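Local coordinates for TetR family transcription regulator (PDB 3PAS), which probably acts as a TetR-type transcription regulator, binding regulatory DNA through a predicted helix-turn-helix motif, at residues D65-A70 against P100-Y105. Numbering follows the deposited sequence.
Sequences DQVIDA and PELFRY. With ACT (acetate ion), chain M.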
# COMPACT_ATOMS: atom_id res chain seq x y z
N ASP B 65 17.91 3.72 -10.21
CA ASP B 65 19.14 4.51 -10.08
C ASP B 65 18.91 5.98 -9.81
O ASP B 65 19.58 6.58 -8.95
CB ASP B 65 20.05 4.34 -11.27
CG ASP B 65 20.57 2.92 -11.39
OD1 ASP B 65 20.35 2.13 -10.43
OD2 ASP B 65 21.15 2.58 -12.42
N GLN B 66 18.01 6.60 -10.56
CA GLN B 66 17.65 7.98 -10.32
C GLN B 66 17.24 8.21 -8.87
O GLN B 66 17.72 9.15 -8.22
CB GLN B 66 16.46 8.38 -11.19
CG GLN B 66 16.92 8.73 -12.54
CD GLN B 66 15.89 9.44 -13.24
OE1 GLN B 66 15.66 10.62 -12.98
NE2 GLN B 66 15.20 8.73 -14.14
N VAL B 67 16.30 7.38 -8.41
CA VAL B 67 15.79 7.51 -7.06
C VAL B 67 16.81 7.15 -5.98
O VAL B 67 16.95 7.90 -5.01
CB VAL B 67 14.49 6.71 -6.82
CG1 VAL B 67 14.12 6.72 -5.36
CG2 VAL B 67 13.35 7.29 -7.69
N ILE B 68 17.46 6.00 -6.10
CA ILE B 68 18.46 5.55 -5.09
C ILE B 68 19.59 6.56 -5.00
O ILE B 68 20.00 6.95 -3.89
CB ILE B 68 19.04 4.17 -5.45
CG1 ILE B 68 17.92 3.13 -5.29
CG2 ILE B 68 20.31 3.87 -4.61
CD1 ILE B 68 18.27 1.73 -5.79
N ASP B 69 20.13 7.00 -6.14
CA ASP B 69 21.24 7.95 -6.10
C ASP B 69 20.90 9.29 -5.42
O ASP B 69 21.73 9.82 -4.66
CB ASP B 69 21.81 8.21 -7.49
CG ASP B 69 22.40 6.96 -8.11
OD1 ASP B 69 22.61 5.95 -7.39
OD2 ASP B 69 22.60 6.96 -9.34
N ALA B 70 19.71 9.84 -5.69
CA ALA B 70 19.23 11.04 -5.04
C ALA B 70 19.08 10.81 -3.55
O ALA B 70 19.46 11.67 -2.75
CB ALA B 70 17.87 11.50 -5.63
N PRO B 100 5.70 11.27 -10.05
CA PRO B 100 5.08 10.08 -9.45
C PRO B 100 5.16 8.84 -10.39
O PRO B 100 5.10 7.69 -9.95
CB PRO B 100 3.64 10.52 -9.25
CG PRO B 100 3.43 11.59 -10.18
CD PRO B 100 4.71 12.30 -10.33
N GLU B 101 5.28 9.09 -11.68
CA GLU B 101 5.43 7.98 -12.65
C GLU B 101 6.65 7.10 -12.38
O GLU B 101 6.66 5.89 -12.67
CB GLU B 101 5.43 8.54 -14.09
CG GLU B 101 6.62 9.47 -14.41
CD GLU B 101 6.45 10.95 -14.05
OE1 GLU B 101 5.55 11.32 -13.28
OE2 GLU B 101 7.25 11.75 -14.56
N LEU B 102 7.70 7.67 -11.77
CA LEU B 102 8.88 6.89 -11.39
C LEU B 102 8.50 5.89 -10.28
O LEU B 102 8.84 4.71 -10.33
CB LEU B 102 9.99 7.80 -10.89
CG LEU B 102 10.69 8.78 -11.83
CD1 LEU B 102 11.72 9.59 -10.94
CD2 LEU B 102 11.42 8.02 -13.04
N PHE B 103 7.82 6.37 -9.25
CA PHE B 103 7.32 5.48 -8.20
C PHE B 103 6.35 4.41 -8.77
O PHE B 103 6.39 3.26 -8.35
CB PHE B 103 6.51 6.27 -7.16
CG PHE B 103 7.32 7.03 -6.13
CD1 PHE B 103 8.63 7.40 -6.36
CD2 PHE B 103 6.72 7.43 -4.93
CE1 PHE B 103 9.36 8.13 -5.40
CE2 PHE B 103 7.44 8.13 -3.98
CZ PHE B 103 8.77 8.49 -4.24
N ARG B 104 5.46 4.81 -9.66
CA ARG B 104 4.48 3.85 -10.22
C ARG B 104 5.18 2.77 -11.07
O ARG B 104 4.86 1.58 -10.94
CB ARG B 104 3.45 4.60 -11.03
CG ARG B 104 2.35 3.75 -11.58
CD ARG B 104 1.07 4.56 -11.67
NE ARG B 104 -0.03 3.73 -11.20
CZ ARG B 104 -0.21 3.37 -9.92
NH1 ARG B 104 0.64 3.76 -8.96
NH2 ARG B 104 -1.24 2.60 -9.61
N TYR B 105 6.13 3.19 -11.90
CA TYR B 105 6.94 2.22 -12.68
C TYR B 105 7.65 1.23 -11.72
O TYR B 105 7.56 0.02 -11.89
CB TYR B 105 7.94 2.88 -13.64
CG TYR B 105 8.53 1.84 -14.57
CD1 TYR B 105 7.88 1.50 -15.73
CD2 TYR B 105 9.62 1.07 -14.18
CE1 TYR B 105 8.38 0.50 -16.59
CE2 TYR B 105 10.12 0.06 -15.00
CZ TYR B 105 9.49 -0.21 -16.21
OH TYR B 105 9.95 -1.19 -17.05
C ACT M . 2.00 7.20 -6.86
O ACT M . 0.93 7.84 -6.70
OXT ACT M . 2.02 6.44 -7.85
CH3 ACT M . 3.16 7.33 -5.93
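L102 reaches from helix 100-110 to V67 and Q66 of helix 52-76, and its two methyl groups divide the work. CD1 lies 4.3 Å from CG2 of V67, a loose apolar touch, while CD2 lies 4.0 Å from NE2 of Q66, a van der Waals approach of a methyl group to an amide nitrogen. The CA atoms of V67 and L102 are 8.2 Å apart, and both CB bonds point across the gap; the contact between the two segments buries a modest 151 Å². In L102, CG stands anti to the carbonyl carbon (chi1 -67°) and chi2 is extended, which carries the fork out to the facing helix. Q66 runs extended beyond CG and crosses the leucine side chain at about a right angle, presenting its amide end to CD2. This all-helical chain follows the TetR plan: helix 52-76 follows the predicted DNA-binding helices, and helix 100-110 of the C-terminal part packs against it. Helix 81-98 joins the same apolar layer, with L92 on V67 and I95 on L102, and V63, one turn before V67 on helix 52-76, also meets L102. The side chain of F103, at the margin of the contact, also touches I159 and Y160 of helix 148-167. An acetate, probably from the crystallisation liquor, sits beside F103, its CH3 3.7 Å from CD2 of that ring, and accepts a weak, bent hydrogen bond from R104 NH1 to OXT (3.2 Å, 122°).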